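Local coordinates for protein (R)-2-hydroxyglutaryl-CoA dehydratase activating ATPase (Acidaminococcus fermentans, PDB 1HUX) that couples ATP hydrolysis to electron transfer that activates (R)-2-hydroxyglutaryl-CoA dehydratase in glutamate fermentation, using a [4Fe-4S] cluster shared by its homodimer, at residues A[3-8]-A[58-63]; A[17-22]-A[47-52]; A[91-96]-A[237-242]; A[97-102]-A[207-212]. All blocks are in the same frame, centred on the assembly; numbering follows the deposited sequence.

The four contacts fall into two pairs, one at each of two sheets with the same strand order. Contacts 1 and 2 share the sheet of strands 4-10 and 14-21. Their centres are 8 Å apart, and Gly-7 N probably donates to Ile-18 O at 2.6 Å. Contact 4 lies in the other sheet and contact 3 at its edge, with centres 11 Å apart. There Lys-237 N lies 3.0 Å from Val-212 O, a probable hydrogen bond. The pairs come nearest between contacts 2 and 3, about 5 Å between nearest atoms. Residues from both sheet regions line the bound ADP. The side chains of Ile-8, Cys-17, Thr-238 and Ile-101 lie about 10 to 11 Å from it.

Contact 1 of 4, residues A[3-8]-A[58-63]; sequences IYTLGI and DMAFTL
Met-59 reaches Tyr-4 and Leu-6 because its CG stands anti to its own carbonyl carbon (chi1 -58°) and the chain bends again at chi2 and chi3. Its CG then lies 4.0 Å from Leu-6 CB, and CE comes to 3.6 Å from Tyr-4 CB. Leu-6 CG is anti to its backbone N (chi1 178°), and the side chain runs beside Thr-62, pointing the same way. Leu-6 CD2 is 3.8 Å from Thr-62 CG2, which also meets Ile-8 CD1. An alanine in place of Met-59 would probably open a gap beside Tyr-4 CB and Leu-6 CB. The backbones run parallel. Leu-6 N donates to Phe-61 O at 3.1 Å, and Leu-6 O accepts from Leu-63 N at 2.9 Å. Ile-8 N then bonds to Leu-63 O, and Ala-60 N to Tyr-4 O. Thr-5 CG2 packs on Phe-61 CB on the other face. This is parallel strand pairing in the central sheet of an actin-fold domain. Strand 4-10 lies between strands 61-65 and 14-21. Thr-5, Phe-61 and Leu-63 face helix 245-257, while Leu-6 and Met-59 touch Ile-19 of strand 14-21.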
loop_
_atom_site.group_PDB
_atom_site.type_symbol
_atom_site.label_atom_id
_atom_site.label_comp_id
_atom_site.label_asym_id
_atom_site.label_seq_id
_atom_site.Cartn_x
_atom_site.Cartn_y
_atom_site.Cartn_z
ATOM N N ILE A 3 32.364 -10.177 32.426
ATOM C CA ILE A 3 32.028 -10.854 31.165
ATOM C C ILE A 3 31.302 -9.892 30.232
ATOM O O ILE A 3 30.196 -9.429 30.536
ATOM C CB ILE A 3 31.151 -12.094 31.372
ATOM C CG1 ILE A 3 32.012 -13.216 31.936
ATOM C CG2 ILE A 3 30.527 -12.546 30.031
ATOM C CD1 ILE A 3 31.276 -14.559 32.075
ATOM N N TYR A 4 31.936 -9.593 29.099
ATOM C CA TYR A 4 31.364 -8.657 28.136
ATOM C C TYR A 4 30.791 -9.372 26.937
ATOM O O TYR A 4 31.424 -10.276 26.390
ATOM C CB TYR A 4 32.425 -7.651 27.668
ATOM C CG TYR A 4 32.936 -6.736 28.756
ATOM C CD1 TYR A 4 33.834 -7.191 29.713
ATOM C CD2 TYR A 4 32.501 -5.421 28.835
ATOM C CE1 TYR A 4 34.288 -6.354 30.727
ATOM C CE2 TYR A 4 32.943 -4.571 29.839
ATOM C CZ TYR A 4 33.833 -5.037 30.784
ATOM O OH TYR A 4 34.243 -4.171 31.789
ATOM N N THR A 5 29.589 -8.962 26.535
ATOM C CA THR A 5 28.913 -9.574 25.385
ATOM C C THR A 5 28.459 -8.547 24.371
ATOM O O THR A 5 28.259 -7.364 24.678
ATOM C CB THR A 5 27.671 -10.424 25.802
ATOM O OG1 THR A 5 27.095 -9.877 27.001
ATOM C CG2 THR A 5 28.073 -11.895 26.022
ATOM N N LEU A 6 28.272 -9.024 23.154
ATOM C CA LEU A 6 27.888 -8.155 22.075
ATOM C C LEU A 6 26.574 -8.548 21.412
ATOM O O LEU A 6 26.430 -9.663 20.889
ATOM C CB LEU A 6 29.013 -8.130 21.024
ATOM C CG LEU A 6 28.752 -7.288 19.778
ATOM C CD1 LEU A 6 28.725 -5.828 20.165
ATOM C CD2 LEU A 6 29.805 -7.561 18.745
ATOM N N GLY A 7 25.627 -7.606 21.446
ATOM C CA GLY A 7 24.336 -7.791 20.808
ATOM C C GLY A 7 24.324 -6.958 19.533
ATOM O O GLY A 7 24.645 -5.761 19.562
ATOM N N ILE A 8 23.969 -7.590 18.416
ATOM C CA ILE A 8 23.928 -6.910 17.127
ATOM C C ILE A 8 22.583 -7.108 16.437
ATOM O O ILE A 8 22.217 -8.225 16.048
ATOM C CB ILE A 8 25.034 -7.425 16.171
ATOM C CG1 ILE A 8 26.384 -7.403 16.876
ATOM C CG2 ILE A 8 25.117 -6.539 14.927
ATOM C CD1 ILE A 8 27.475 -8.109 16.091
ATOM N N ASP A 58 37.522 -9.179 23.026
ATOM C CA ASP A 58 37.133 -8.962 24.426
ATOM C C ASP A 58 35.694 -9.403 24.707
ATOM O O ASP A 58 35.246 -9.492 25.855
ATOM C CB ASP A 58 37.279 -7.491 24.804
ATOM C CG ASP A 58 38.716 -7.066 24.891
ATOM O OD1 ASP A 58 39.491 -7.744 25.612
ATOM O OD2 ASP A 58 39.061 -6.056 24.239
ATOM N N MET A 59 34.967 -9.674 23.640
ATOM C CA MET A 59 33.603 -10.110 23.770
ATOM C C MET A 59 33.578 -11.611 24.033
ATOM O O MET A 59 34.179 -12.378 23.271
ATOM C CB MET A 59 32.847 -9.775 22.484
ATOM C CG MET A 59 32.862 -8.295 22.146
ATOM S SD MET A 59 32.230 -7.251 23.475
ATOM C CE MET A 59 33.746 -6.821 24.370
ATOM N N ALA A 60 32.890 -12.005 25.114
ATOM C CA ALA A 60 32.723 -13.405 25.518
ATOM C C ALA A 60 31.866 -14.167 24.500
ATOM O O ALA A 60 32.193 -15.281 24.079
ATOM C CB ALA A 60 32.084 -13.454 26.881
ATOM N N PHE A 61 30.762 -13.556 24.096
ATOM C CA PHE A 61 29.884 -14.182 23.124
ATOM C C PHE A 61 29.258 -13.075 22.273
ATOM O O PHE A 61 28.993 -11.970 22.758
ATOM C CB PHE A 61 28.796 -14.991 23.849
ATOM C CG PHE A 61 28.108 -16.004 22.978
ATOM C CD1 PHE A 61 28.693 -17.234 22.738
ATOM C CD2 PHE A 61 26.872 -15.728 22.395
ATOM C CE1 PHE A 61 28.066 -18.196 21.931
ATOM C CE2 PHE A 61 26.223 -16.683 21.574
ATOM C CZ PHE A 61 26.826 -17.921 21.346
ATOM N N THR A 62 29.044 -13.367 20.998
ATOM C CA THR A 62 28.447 -12.393 20.107
ATOM C C THR A 62 27.196 -13.006 19.491
ATOM O O THR A 62 27.224 -14.115 18.948
ATOM C CB THR A 62 29.447 -11.948 18.992
ATOM O OG1 THR A 62 30.480 -11.146 19.577
ATOM C CG2 THR A 62 28.738 -11.135 17.908
ATOM N N LEU A 63 26.097 -12.265 19.585
ATOM C CA LEU A 63 24.835 -12.729 19.063
ATOM C C LEU A 63 24.217 -11.693 18.142
ATOM O O LEU A 63 24.017 -10.544 18.531
ATOM C CB LEU A 63 23.893 -13.028 20.228
ATOM C CG LEU A 63 23.132 -14.343 20.096
ATOM C CD1 LEU A 63 22.540 -14.675 21.463
ATOM C CD2 LEU A 63 22.061 -14.247 19.003
#

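Contact 2 of 4, residues A[17-22]-A[47-52]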
loop_
_atom_site.group_PDB
_atom_site.type_symbol
_atom_site.label_atom_id
_atom_site.label_comp_id
_atom_site.label_asym_id
_atom_site.label_seq_id
_atom_site.Cartn_x
_atom_site.Cartn_y
_atom_site.Cartn_z
ATOM N N CYS A 17 23.910 -1.745 17.852
ATOM C CA CYS A 17 24.797 -2.601 18.616
ATOM C C CYS A 17 24.774 -2.281 20.083
ATOM O O CYS A 17 24.667 -1.116 20.496
ATOM C CB CYS A 17 26.235 -2.471 18.127
ATOM S SG CYS A 17 26.646 -3.431 16.664
ATOM N N ILE A 18 24.898 -3.340 20.875
ATOM C CA ILE A 18 24.936 -3.212 22.317
ATOM C C ILE A 18 26.010 -4.122 22.917
ATOM O O ILE A 18 26.239 -5.240 22.441
ATOM C CB ILE A 18 23.562 -3.563 22.944
ATOM C CG1 ILE A 18 22.584 -2.406 22.717
ATOM C CG2 ILE A 18 23.719 -3.835 24.453
ATOM C CD1 ILE A 18 22.939 -1.142 23.498
ATOM N N ILE A 19 26.677 -3.616 23.954
ATOM C CA ILE A 19 27.699 -4.372 24.676
ATOM C C ILE A 19 27.401 -4.202 26.155
ATOM O O ILE A 19 27.311 -3.069 26.652
ATOM C CB ILE A 19 29.133 -3.819 24.428
ATOM C CG1 ILE A 19 29.562 -4.049 22.982
ATOM C CG2 ILE A 19 30.131 -4.516 25.336
ATOM C CD1 ILE A 19 30.923 -3.404 22.658
ATOM N N LEU A 20 27.230 -5.310 26.862
ATOM C CA LEU A 20 26.987 -5.206 28.297
ATOM C C LEU A 20 27.888 -6.104 29.141
ATOM O O LEU A 20 28.360 -7.176 28.700
ATOM C CB LEU A 20 25.504 -5.444 28.639
ATOM C CG LEU A 20 24.644 -6.421 27.841
ATOM C CD1 LEU A 20 25.300 -7.788 27.788
ATOM C CD2 LEU A 20 23.284 -6.497 28.494
ATOM N N LYS A 21 28.130 -5.632 30.360
ATOM C CA LYS A 21 28.979 -6.315 31.314
ATOM C C LYS A 21 28.169 -7.142 32.310
ATOM O O LYS A 21 27.376 -6.596 33.090
ATOM C CB LYS A 21 29.836 -5.272 32.046
ATOM C CG LYS A 21 30.700 -5.805 33.178
ATOM C CD LYS A 21 31.655 -4.739 33.677
ATOM C CE LYS A 21 30.917 -3.497 34.124
ATOM N NZ LYS A 21 31.843 -2.356 34.406
ATOM N N ASP A 22 28.374 -8.459 32.266
ATOM C CA ASP A 22 27.704 -9.402 33.164
ATOM C C ASP A 22 26.216 -9.450 32.901
ATOM O O ASP A 22 25.444 -9.887 33.752
ATOM C CB ASP A 22 27.970 -9.012 34.623
ATOM C CG ASP A 22 29.455 -9.015 34.961
ATOM O OD1 ASP A 22 29.862 -8.316 35.923
ATOM O OD2 ASP A 22 30.214 -9.726 34.262
ATOM N N GLU A 47 32.074 0.764 15.699
ATOM C CA GLU A 47 31.566 1.888 16.471
ATOM C C GLU A 47 31.435 1.547 17.959
ATOM O O GLU A 47 31.913 2.299 18.814
ATOM C CB GLU A 47 30.195 2.307 15.942
ATOM C CG GLU A 47 30.172 2.750 14.494
ATOM C CD GLU A 47 30.725 4.140 14.298
ATOM O OE1 GLU A 47 30.602 4.670 13.171
ATOM O OE2 GLU A 47 31.281 4.700 15.269
ATOM N N VAL A 48 30.781 0.426 18.267
ATOM C CA VAL A 48 30.590 0.045 19.667
ATOM C C VAL A 48 31.913 -0.235 20.332
ATOM O O VAL A 48 32.266 0.389 21.345
ATOM C CB VAL A 48 29.715 -1.228 19.837
ATOM C CG1 VAL A 48 28.384 -0.861 20.511
ATOM C CG2 VAL A 48 29.505 -1.902 18.503
ATOM N N LEU A 49 32.638 -1.181 19.747
ATOM C CA LEU A 49 33.920 -1.560 20.286
ATOM C C LEU A 49 34.735 -0.308 20.614
ATOM O O LEU A 49 35.323 -0.204 21.701
ATOM C CB LEU A 49 34.630 -2.485 19.301
ATOM C CG LEU A 49 33.971 -3.878 19.264
ATOM C CD1 LEU A 49 34.466 -4.702 18.083
ATOM C CD2 LEU A 49 34.232 -4.585 20.582
ATOM N N GLU A 50 34.734 0.662 19.702
ATOM C CA GLU A 50 35.474 1.894 19.933
ATOM C C GLU A 50 34.919 2.644 21.123
ATOM O O GLU A 50 35.644 2.944 22.071
ATOM C CB GLU A 50 35.433 2.793 18.703
ATOM C CG GLU A 50 36.351 2.344 17.592
ATOM C CD GLU A 50 36.543 3.421 16.549
ATOM O OE1 GLU A 50 35.533 3.837 15.935
ATOM O OE2 GLU A 50 37.701 3.851 16.350
ATOM N N ASN A 51 33.627 2.942 21.070
ATOM C CA ASN A 51 32.974 3.666 22.148
ATOM C C ASN A 51 33.313 3.035 23.489
ATOM O O ASN A 51 33.540 3.743 24.474
ATOM C CB ASN A 51 31.455 3.658 21.942
ATOM C CG ASN A 51 31.023 4.415 20.690
ATOM O OD1 ASN A 51 31.353 5.590 20.512
ATOM N ND2 ASN A 51 30.269 3.744 19.824
ATOM N N ALA A 52 33.368 1.704 23.505
ATOM C CA ALA A 52 33.657 0.938 24.717
ATOM C C ALA A 52 35.143 0.813 25.040
ATOM O O ALA A 52 35.517 0.565 26.187
ATOM C CB ALA A 52 33.038 -0.457 24.601
#
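Ile-19 and Val-48 carry this contact together with Cys-17, and all three are buried. Val-48 points from the helix toward the strand. Both its methyls close on Cys-17 CB, CG2 at 3.3 Å and CG1 at 3.6 Å. CG2 also lies near Cys-17 SG. Ile-19 has CG1 anti to its carbonyl carbon (chi1 -68°), and a straight chi2 carries CD1 on to the helix. That single methyl meets one turn of it. CD1 is 3.8 Å from Val-48 CB and 4.1 Å from Ala-52 CB. It also comes to 4.1 Å from Leu-49 CD2. The side chains of Ile-19 and Val-48 cross at a slant. No hydrogen bond joins the two segments, so apolar packing alone holds them.

The outer side of the helix is different. Glu-50 points away from the strand and is exposed. Asn-51 starts toward the strand but stays exposed and makes no contact with it. Leu-49 is the intermediate case: its CB starts off to one side, and only the end of its chain comes near Ile-19. Beyond Ile-19 the contact fades toward the end of the strand.

The other face of the strand is also covered: Ile-18 and Leu-20 pack on helix 245-257. The axes of strand 17-21 and helix 47-52 approach to 8.6 Å, at 39° to each other. A mixed sheet with helices on both faces is the layout of a domain of the actin fold, to whose clan this ATPase family belongs.

Contact 3 of 4, residues A[91-96]-A[237-242]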
loop_
_atom_site.group_PDB
_atom_site.type_symbol
_atom_site.label_atom_id
_atom_site.label_comp_id
_atom_site.label_asym_id
_atom_site.label_seq_id
_atom_site.Cartn_x
_atom_site.Cartn_y
_atom_site.Cartn_z
ATOM N N SER A 91 12.097 -6.907 28.536
ATOM C CA SER A 91 12.115 -7.411 29.906
ATOM C C SER A 91 13.230 -6.833 30.735
ATOM O O SER A 91 13.068 -6.626 31.937
ATOM C CB SER A 91 12.206 -8.925 29.917
ATOM O OG SER A 91 10.987 -9.481 29.454
ATOM N N PHE A 92 14.354 -6.554 30.089
ATOM C CA PHE A 92 15.498 -5.973 30.778
ATOM C C PHE A 92 15.194 -4.521 31.145
ATOM O O PHE A 92 15.615 -4.036 32.189
ATOM C CB PHE A 92 16.738 -6.033 29.874
ATOM C CG PHE A 92 17.986 -5.470 30.510
ATOM C CD1 PHE A 92 18.846 -6.288 31.245
ATOM C CD2 PHE A 92 18.275 -4.107 30.415
ATOM C CE1 PHE A 92 19.977 -5.755 31.885
ATOM C CE2 PHE A 92 19.398 -3.562 31.048
ATOM C CZ PHE A 92 20.252 -4.389 31.787
ATOM N N ILE A 93 14.450 -3.835 30.283
ATOM C CA ILE A 93 14.120 -2.433 30.531
ATOM C C ILE A 93 12.864 -2.278 31.403
ATOM O O ILE A 93 12.811 -1.440 32.315
ATOM C CB ILE A 93 13.875 -1.674 29.199
ATOM C CG1 ILE A 93 14.954 -2.016 28.179
ATOM C CG2 ILE A 93 13.867 -0.184 29.445
ATOM C CD1 ILE A 93 14.657 -1.441 26.813
ATOM N N TRP A 94 11.846 -3.077 31.099
ATOM C CA TRP A 94 10.595 -3.028 31.846
ATOM C C TRP A 94 10.256 -4.440 32.282
ATOM O O TRP A 94 9.808 -5.261 31.475
ATOM C CB TRP A 94 9.477 -2.488 30.958
ATOM C CG TRP A 94 9.732 -1.129 30.370
ATOM C CD1 TRP A 94 9.641 0.079 31.015
ATOM C CD2 TRP A 94 10.087 -0.838 29.012
ATOM N NE1 TRP A 94 9.914 1.106 30.134
ATOM C CE2 TRP A 94 10.189 0.573 28.899
ATOM C CE3 TRP A 94 10.325 -1.629 27.879
ATOM C CZ2 TRP A 94 10.520 1.210 27.698
ATOM C CZ3 TRP A 94 10.656 -0.995 26.678
ATOM C CH2 TRP A 94 10.749 0.414 26.602
ATOM N N PRO A 95 10.469 -4.738 33.570
ATOM C CA PRO A 95 10.198 -6.059 34.157
ATOM C C PRO A 95 8.776 -6.584 33.949
ATOM O O PRO A 95 8.574 -7.776 33.732
ATOM C CB PRO A 95 10.516 -5.850 35.631
ATOM C CG PRO A 95 11.558 -4.745 35.603
ATOM C CD PRO A 95 11.014 -3.808 34.576
ATOM N N ASN A 96 7.799 -5.688 33.986
ATOM C CA ASN A 96 6.404 -6.090 33.841
ATOM C C ASN A 96 5.818 -6.063 32.440
ATOM O O ASN A 96 4.596 -6.089 32.270
ATOM C CB ASN A 96 5.545 -5.239 34.764
ATOM C CG ASN A 96 6.014 -5.312 36.199
ATOM O OD1 ASN A 96 6.292 -6.402 36.704
ATOM N ND2 ASN A 96 6.103 -4.161 36.866
ATOM N N LYS A 237 4.662 2.692 27.321
ATOM C CA LYS A 237 5.971 3.095 27.814
ATOM C C LYS A 237 7.015 3.049 26.715
ATOM O O LYS A 237 6.846 2.371 25.692
ATOM C CB LYS A 237 6.404 2.183 28.963
ATOM C CG LYS A 237 5.364 2.050 30.050
ATOM C CD LYS A 237 5.937 1.422 31.302
ATOM C CE LYS A 237 4.933 1.500 32.431
ATOM N NZ LYS A 237 5.545 1.205 33.752
ATOM N N THR A 238 8.091 3.792 26.939
ATOM C CA THR A 238 9.199 3.846 25.995
ATOM C C THR A 238 10.367 4.532 26.703
ATOM O O THR A 238 10.167 5.283 27.662
ATOM C CB THR A 238 8.804 4.627 24.713
ATOM O OG1 THR A 238 9.800 4.439 23.693
ATOM C CG2 THR A 238 8.630 6.116 25.030
ATOM N N SER A 239 11.585 4.241 26.251
ATOM C CA SER A 239 12.785 4.844 26.835
ATOM C C SER A 239 13.746 5.152 25.698
ATOM O O SER A 239 13.543 4.707 24.563
ATOM C CB SER A 239 13.464 3.889 27.833
ATOM O OG SER A 239 14.411 3.049 27.184
ATOM N N PRO A 240 14.808 5.919 25.993
ATOM C CA PRO A 240 15.819 6.301 24.999
ATOM C C PRO A 240 16.359 5.090 24.227
ATOM O O PRO A 240 16.562 5.137 23.001
ATOM C CB PRO A 240 16.887 6.965 25.853
ATOM C CG PRO A 240 16.074 7.604 26.965
ATOM C CD PRO A 240 15.114 6.501 27.314
ATOM N N LEU A 241 16.571 4.002 24.964
ATOM C CA LEU A 241 17.086 2.747 24.411
ATOM C C LEU A 241 16.110 2.040 23.485
ATOM O O LEU A 241 16.412 0.973 22.948
ATOM C CB LEU A 241 17.449 1.801 25.552
ATOM C CG LEU A 241 18.574 2.317 26.447
ATOM C CD1 LEU A 241 18.733 1.399 27.641
ATOM C CD2 LEU A 241 19.869 2.407 25.627
ATOM N N ALA A 242 14.942 2.645 23.305
ATOM C CA ALA A 242 13.894 2.076 22.477
ATOM C C ALA A 242 14.388 1.403 21.201
ATOM O O ALA A 242 14.100 0.228 20.969
ATOM C CB ALA A 242 12.878 3.150 22.139
#
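Lys-237 lies against one face of the Trp-94 indole. Its CB and CD pass the ring, and the chain then runs on to the charged tip beyond it. CB is 3.9 Å from Trp-94 NE1 and stands above the ring plane, offset toward the rim. It makes an off-centre CH-pi contact with the five-membered ring, 4.3 Å from its centroid. CG is anti to the lysine carbonyl carbon (chi1 -51°), and beyond it the chain is extended. CD therefore comes to 4.0 Å from Trp-94 CD1. The lysine and the tryptophan slide past each other in opposite directions. The tip has left the ring: NZ forms a salt bridge with Asp-211 OD1.

On the opposite face of the indole lies Ile-93, the preceding residue. Its CG2 stands 3.7 Å above the plane, over the ring centre. At the benzo end, Trp-94 CZ2 is 3.4 Å from Thr-238 CA. Thr-238 C and Ser-239 N meet the ring at its edge, in its plane. An alanine at Trp-94 would probably open a gap between Ile-93 and the Lys-237 chain, leaving the Thr-238 and Ser-239 backbone without this packing.

The same Ile-93 CG2 also lies 4.0 Å from Ser-239 OG. Ile-93 CD1 reaches Leu-241 CB more loosely. The end of helix 82-93 is thus joined to the loop after strand 236-237. No hydrogen bond crosses between the two segments. The chemistry is that of van der Waals and CH-pi packing, with the lysine giving its methylenes to the ring and its charge to an aspartate.

Contact 4 of 4, residues A[97-102]-A[207-212]; sequences VHTVID and GIVKDV
Thr-99 OG1 accepts a hydrogen bond from Val-209 N at 2.8 Å, with an N-H...O angle of 157°. OG1 is placed for this by standing anti to the threonine carbonyl carbon (chi1 -65°). Its other branch, CG2, lies 4.0 Å from Val-212 CG1. The same Val-212 methyl meets Ile-101 CD1 at 3.7 Å. His-98 packs with its CB against Val-209 CG1. Its ring turns an edge to the loop, with Lys-210 O in the ring plane and 3.6 Å from CD2. His-98 N makes a weak bond to Asp-211 O at 3.4 Å.

Outside this first shell, His-98 ND1 is hydrogen-bonded to Val-113 O, which fixes the far side of the ring on strand 107-114. Thr-99 and Ile-101 both bond through their backbones to Val-213. Gly-207, with positive phi, lies just past helix 184-204.

Thr-99 pairs with Val-212 in a parallel bridge. Strand 99-104 is the middle strand of its sheet, flanked by strands 107-114 and 212-215. This order, with an antiparallel neighbour on one side and a parallel one on the other, matches the ribonuclease H-like domains of the actin fold.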
loop_
_atom_site.group_PDB
_atom_site.type_symbol
_atom_site.label_atom_id
_atom_site.label_comp_id
_atom_site.label_asym_id
_atom_site.label_seq_id
_atom_site.Cartn_x
_atom_site.Cartn_y
_atom_site.Cartn_z
ATOM N N VAL A 97 6.675 -6.015 31.430
ATOM C CA VAL A 97 6.177 -6.005 30.066
ATOM C C VAL A 97 5.421 -7.290 29.835
ATOM O O VAL A 97 5.706 -8.309 30.460
ATOM C CB VAL A 97 7.313 -5.947 29.014
ATOM C CG1 VAL A 97 8.000 -4.621 29.080
ATOM C CG2 VAL A 97 8.311 -7.082 29.240
ATOM N N HIS A 98 4.455 -7.232 28.931
ATOM C CA HIS A 98 3.668 -8.404 28.569
ATOM C C HIS A 98 3.278 -8.225 27.122
ATOM O O HIS A 98 2.961 -9.183 26.414
ATOM C CB HIS A 98 2.439 -8.514 29.460
ATOM C CG HIS A 98 2.735 -9.077 30.819
ATOM N ND1 HIS A 98 3.166 -10.376 31.012
ATOM C CD2 HIS A 98 2.658 -8.519 32.052
ATOM C CE1 HIS A 98 3.336 -10.591 32.304
ATOM N NE2 HIS A 98 3.034 -9.480 32.959
ATOM N N THR A 99 3.344 -6.970 26.692
ATOM C CA THR A 99 3.016 -6.605 25.324
ATOM C C THR A 99 4.030 -5.591 24.810
ATOM O O THR A 99 4.260 -4.535 25.424
ATOM C CB THR A 99 1.570 -6.008 25.220
ATOM O OG1 THR A 99 0.601 -7.019 25.549
ATOM C CG2 THR A 99 1.301 -5.513 23.806
ATOM N N VAL A 100 4.634 -5.926 23.673
ATOM C CA VAL A 100 5.642 -5.075 23.051
ATOM C C VAL A 100 5.246 -4.669 21.640
ATOM O O VAL A 100 5.063 -5.512 20.757
ATOM C CB VAL A 100 7.038 -5.791 22.967
ATOM C CG1 VAL A 100 8.021 -4.905 22.239
ATOM C CG2 VAL A 100 7.589 -6.101 24.364
ATOM N N ILE A 101 5.112 -3.369 21.432
ATOM C CA ILE A 101 4.782 -2.863 20.110
ATOM C C ILE A 101 6.074 -2.360 19.471
ATOM O O ILE A 101 6.642 -1.376 19.941
ATOM C CB ILE A 101 3.793 -1.698 20.195
ATOM C CG1 ILE A 101 2.511 -2.174 20.867
ATOM C CG2 ILE A 101 3.489 -1.174 18.803
ATOM C CD1 ILE A 101 1.495 -1.079 21.061
ATOM N N ASP A 102 6.534 -3.034 18.417
ATOM C CA ASP A 102 7.775 -2.648 17.741
ATOM C C ASP A 102 7.576 -2.162 16.320
ATOM O O ASP A 102 7.309 -2.963 15.411
ATOM C CB ASP A 102 8.766 -3.822 17.716
ATOM C CG ASP A 102 9.989 -3.547 16.840
ATOM O OD1 ASP A 102 10.220 -4.316 15.878
ATOM O OD2 ASP A 102 10.711 -2.558 17.120
ATOM N N GLY A 207 -3.838 -8.992 21.614
ATOM C CA GLY A 207 -4.385 -8.580 22.882
ATOM C C GLY A 207 -3.434 -7.717 23.665
ATOM O O GLY A 207 -2.310 -8.121 23.943
ATOM N N ILE A 208 -3.890 -6.523 24.023
ATOM C CA ILE A 208 -3.064 -5.620 24.792
ATOM C C ILE A 208 -3.035 -5.994 26.246
ATOM O O ILE A 208 -4.010 -5.766 26.977
ATOM C CB ILE A 208 -3.551 -4.174 24.720
ATOM C CG1 ILE A 208 -3.237 -3.604 23.345
ATOM C CG2 ILE A 208 -2.902 -3.339 25.811
ATOM C CD1 ILE A 208 -4.407 -3.682 22.393
ATOM N N VAL A 209 -1.928 -6.559 26.690
ATOM C CA VAL A 209 -1.830 -6.889 28.084
ATOM C C VAL A 209 -1.177 -5.736 28.815
ATOM O O VAL A 209 -0.618 -4.824 28.223
ATOM C CB VAL A 209 -0.981 -8.153 28.320
ATOM C CG1 VAL A 209 -0.871 -8.431 29.835
ATOM C CG2 VAL A 209 -1.636 -9.316 27.605
ATOM N N LYS A 210 -1.258 -5.829 30.122
ATOM C CA LYS A 210 -0.695 -4.883 31.025
ATOM C C LYS A 210 0.761 -4.612 30.776
ATOM O O LYS A 210 1.529 -5.494 30.459
ATOM C CB LYS A 210 -0.894 -5.405 32.426
ATOM C CG LYS A 210 -1.630 -4.383 33.219
ATOM C CD LYS A 210 -2.220 -4.878 34.530
ATOM C CE LYS A 210 -2.901 -3.640 35.101
ATOM N NZ LYS A 210 -3.573 -3.900 36.417
ATOM N N ASP A 211 1.116 -3.343 30.944
ATOM C CA ASP A 211 2.474 -2.850 30.735
ATOM C C ASP A 211 2.928 -3.036 29.305
ATOM O O ASP A 211 3.711 -3.913 28.950
ATOM C CB ASP A 211 3.420 -3.482 31.745
ATOM C CG ASP A 211 3.730 -2.553 32.886
ATOM O OD1 ASP A 211 4.336 -1.501 32.596
ATOM O OD2 ASP A 211 3.333 -2.820 34.038
ATOM N N VAL A 212 2.351 -2.185 28.450
ATOM C CA VAL A 212 2.625 -2.141 27.041
ATOM C C VAL A 212 3.825 -1.235 26.825
ATOM O O VAL A 212 3.901 -0.160 27.413
ATOM C CB VAL A 212 1.410 -1.560 26.262
ATOM C CG1 VAL A 212 1.675 -1.672 24.735
ATOM C CG2 VAL A 212 0.163 -2.295 26.614
#